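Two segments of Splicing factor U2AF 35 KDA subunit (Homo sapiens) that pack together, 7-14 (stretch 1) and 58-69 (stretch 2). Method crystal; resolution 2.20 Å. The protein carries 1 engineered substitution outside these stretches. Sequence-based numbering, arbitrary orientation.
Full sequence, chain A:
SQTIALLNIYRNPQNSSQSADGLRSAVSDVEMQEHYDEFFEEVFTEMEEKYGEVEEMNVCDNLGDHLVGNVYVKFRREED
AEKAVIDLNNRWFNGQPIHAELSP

Stretch 1, residues 7-14: LNIYRNPQ
Stretch 2 (58-69) NVCDNLGDHLVG

Tyr10 and Arg11 of stretch 1 pair antiparallel with Gly69 and Val68 of stretch 2; the two stretches bury 478 Å² in total. The register sets Tyr10 against Gly69, Arg11 against Val68 and Asn12 against Leu67, with CA-CA separations of 4.9, 4.9 and 4.8 Å. Tyr10 and Gly69 form the hydrogen-bonded pair: Tyr10 N donates to Gly69 O (3.0 Å) and Gly69 N to Tyr10 O (2.9 Å). Arg11 and Val68 form the next, non-hydrogen-bonded pair; past it Asn12 N reaches Leu67 O in a weak bond of 3.1 Å. CA-H...O contacts fill the gaps, Val68 CA lying 3.3 Å from Tyr10 O and Arg11 CA 3.6 Å from Leu67 O.

Tyr10, buried, extended (phi/psi -87/105) and with chi1 t and chi2 60°, covers the most surface. Val59, chi1 t, lays its CG1 over one face of the ring, 4.1 Å from the centroid and 3.7 Å from Tyr10 CG, a CH-pi contact that joins the first strand of stretch 2 to the packing. Gly69 (-153/153) puts no side chain on Tyr10's side of the sheet, where Cys60 O takes the room: an ideal CB of Gly69 would stand 1.6 Å from Cys60 O.

On the face shared by Arg11 and Val68, Val68 (-144/141, chi1 t) sets CG1 3.5 Å from Arg11 NE and 3.5 Å from Asn8 CG. The chain turns a corner at Asn8, which has positive phi (47/35) and chi1 m.

Leu67 (-75/-38, chi1 m, chi2 t) starts its side chain away from stretch 1, yet its CD2 returns to 3.7 Å from Pro13 O. Just before it, the loop is held by Asp61: OD1 accepts from His66 N (2.7 Å) and weakly from Gly64 N (3.3 Å). Asp65 OD1, chi1 p, takes Leu67 N at 3.2 Å, and Asn62 N closes onto Val68 O at 3.1 Å.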

# COMPACT_ATOMS: atom_id res chain seq x y z
N LEU A 7 0.67 -5.61 -2.72
CA LEU A 7 0.41 -5.67 -4.15
C LEU A 7 -0.57 -4.68 -4.75
O LEU A 7 -1.73 -4.57 -4.32
CB LEU A 7 -0.00 -7.10 -4.52
CG LEU A 7 0.97 -8.16 -3.98
CD1 LEU A 7 0.45 -9.55 -4.30
CD2 LEU A 7 2.35 -7.96 -4.59
N ASN A 8 -0.08 -3.95 -5.75
CA ASN A 8 -0.85 -2.97 -6.48
C ASN A 8 -1.63 -2.04 -5.57
O ASN A 8 -2.73 -1.60 -5.91
CB ASN A 8 -1.81 -3.67 -7.44
CG ASN A 8 -1.08 -4.44 -8.54
OD1 ASN A 8 -1.71 -5.16 -9.31
ND2 ASN A 8 0.24 -4.29 -8.61
N ILE A 9 -1.06 -1.72 -4.42
CA ILE A 9 -1.75 -0.85 -3.49
C ILE A 9 -1.70 0.63 -3.93
O ILE A 9 -2.61 1.39 -3.63
CB ILE A 9 -1.16 -1.00 -2.08
CG1 ILE A 9 -2.12 -0.39 -1.05
CG2 ILE A 9 0.24 -0.38 -2.03
CD1 ILE A 9 -1.80 -0.77 0.38
N TYR A 10 -0.65 1.01 -4.65
CA TYR A 10 -0.52 2.39 -5.09
C TYR A 10 -1.22 2.63 -6.42
O TYR A 10 -0.72 2.24 -7.47
CB TYR A 10 0.95 2.78 -5.23
CG TYR A 10 1.16 4.25 -5.52
CD1 TYR A 10 0.70 5.22 -4.63
CD2 TYR A 10 1.79 4.68 -6.68
CE1 TYR A 10 0.88 6.58 -4.89
CE2 TYR A 10 1.97 6.03 -6.95
CZ TYR A 10 1.51 6.98 -6.05
OH TYR A 10 1.69 8.32 -6.31
N ARG A 11 -2.37 3.29 -6.36
CA ARG A 11 -3.15 3.60 -7.56
C ARG A 11 -3.06 5.06 -7.94
O ARG A 11 -2.79 5.91 -7.09
CB ARG A 11 -4.62 3.21 -7.35
CG ARG A 11 -4.93 1.75 -7.58
CD ARG A 11 -3.70 0.91 -7.87
NE ARG A 11 -4.04 -0.42 -8.35
CZ ARG A 11 -4.90 -1.23 -7.73
NH1 ARG A 11 -5.50 -0.85 -6.60
NH2 ARG A 11 -5.15 -2.43 -8.23
N ASN A 12 -3.28 5.34 -9.22
CA ASN A 12 -3.22 6.72 -9.70
C ASN A 12 -3.74 6.89 -11.14
O ASN A 12 -2.96 7.17 -12.04
CB ASN A 12 -1.78 7.22 -9.59
CG ASN A 12 -1.69 8.73 -9.58
OD1 ASN A 12 -2.70 9.42 -9.45
ND2 ASN A 12 -0.48 9.25 -9.68
N PRO A 13 -5.06 6.70 -11.36
CA PRO A 13 -5.73 6.82 -12.66
C PRO A 13 -5.51 8.05 -13.56
O PRO A 13 -4.68 8.00 -14.46
CB PRO A 13 -7.18 6.58 -12.29
CG PRO A 13 -7.03 5.39 -11.41
CD PRO A 13 -5.86 5.82 -10.49
N GLN A 14 -6.25 9.15 -13.37
CA GLN A 14 -6.07 10.31 -14.26
C GLN A 14 -5.62 11.61 -13.60
O GLN A 14 -5.14 12.53 -14.28
CB GLN A 14 -7.34 10.60 -15.06
CG GLN A 14 -8.40 11.37 -14.28
CD GLN A 14 -9.77 10.76 -14.40
OE1 GLN A 14 -9.91 9.53 -14.49
NE2 GLN A 14 -10.80 11.60 -14.39
N ASN A 58 9.88 1.23 -0.19
CA ASN A 58 9.80 1.85 -1.50
C ASN A 58 8.45 1.61 -2.15
O ASN A 58 7.83 0.56 -1.97
CB ASN A 58 10.91 1.30 -2.41
CG ASN A 58 10.91 1.96 -3.78
OD1 ASN A 58 10.83 3.19 -3.90
ND2 ASN A 58 11.00 1.14 -4.82
N VAL A 59 7.98 2.61 -2.87
CA VAL A 59 6.71 2.54 -3.59
C VAL A 59 7.14 2.41 -5.05
O VAL A 59 7.83 3.28 -5.58
CB VAL A 59 5.87 3.81 -3.40
CG1 VAL A 59 4.63 3.75 -4.27
CG2 VAL A 59 5.50 3.97 -1.94
N CYS A 60 6.76 1.31 -5.69
CA CYS A 60 7.15 1.05 -7.07
C CYS A 60 6.16 1.52 -8.11
O CYS A 60 5.02 1.89 -7.82
CB CYS A 60 7.36 -0.44 -7.29
SG CYS A 60 8.53 -1.24 -6.20
N ASP A 61 6.64 1.50 -9.35
CA ASP A 61 5.86 1.85 -10.53
C ASP A 61 6.04 0.59 -11.39
O ASP A 61 7.02 0.45 -12.12
CB ASP A 61 6.48 3.07 -11.22
CG ASP A 61 5.73 3.48 -12.48
OD1 ASP A 61 4.61 2.96 -12.72
OD2 ASP A 61 6.25 4.34 -13.22
N ASN A 62 5.10 -0.33 -11.26
CA ASN A 62 5.15 -1.61 -11.95
C ASN A 62 5.45 -1.58 -13.45
O ASN A 62 6.51 -2.03 -13.88
CB ASN A 62 3.87 -2.39 -11.69
CG ASN A 62 3.70 -2.74 -10.22
OD1 ASN A 62 4.61 -2.51 -9.42
ND2 ASN A 62 2.55 -3.28 -9.87
N LEU A 63 4.53 -1.05 -14.25
CA LEU A 63 4.75 -0.99 -15.69
C LEU A 63 5.49 0.24 -16.18
O LEU A 63 5.86 0.32 -17.35
CB LEU A 63 3.42 -1.10 -16.43
CG LEU A 63 2.87 -2.52 -16.50
CD1 LEU A 63 1.49 -2.52 -17.12
CD2 LEU A 63 3.83 -3.38 -17.31
N GLY A 64 5.72 1.20 -15.29
CA GLY A 64 6.42 2.41 -15.68
C GLY A 64 5.47 3.51 -16.14
O GLY A 64 5.92 4.55 -16.61
N ASP A 65 4.17 3.27 -15.99
CA ASP A 65 3.16 4.26 -16.38
C ASP A 65 2.58 5.04 -15.20
O ASP A 65 1.60 5.77 -15.35
CB ASP A 65 2.02 3.58 -17.15
CG ASP A 65 1.49 2.34 -16.45
OD1 ASP A 65 1.69 2.21 -15.23
OD2 ASP A 65 0.86 1.50 -17.13
N HIS A 66 3.19 4.88 -14.02
CA HIS A 66 2.76 5.58 -12.81
C HIS A 66 1.33 5.26 -12.37
O HIS A 66 0.86 5.77 -11.35
CB HIS A 66 2.87 7.10 -13.02
CG HIS A 66 4.23 7.55 -13.44
ND1 HIS A 66 5.33 7.48 -12.61
CD2 HIS A 66 4.68 8.07 -14.61
CE1 HIS A 66 6.39 7.93 -13.24
NE2 HIS A 66 6.03 8.30 -14.46
N LEU A 67 0.65 4.41 -13.13
CA LEU A 67 -0.74 4.05 -12.83
C LEU A 67 -0.93 3.08 -11.66
O LEU A 67 -1.88 3.21 -10.90
CB LEU A 67 -1.39 3.46 -14.08
CG LEU A 67 -1.26 4.31 -15.34
CD1 LEU A 67 -1.82 3.54 -16.52
CD2 LEU A 67 -1.97 5.64 -15.16
N VAL A 68 -0.02 2.11 -11.54
CA VAL A 68 -0.13 1.13 -10.47
C VAL A 68 1.24 0.72 -9.95
O VAL A 68 2.18 0.57 -10.71
CB VAL A 68 -0.85 -0.15 -10.96
CG1 VAL A 68 -0.93 -1.17 -9.83
CG2 VAL A 68 -2.25 0.21 -11.47
N GLY A 69 1.34 0.53 -8.64
CA GLY A 69 2.60 0.12 -8.07
C GLY A 69 2.50 -0.66 -6.78
O GLY A 69 1.53 -0.53 -6.03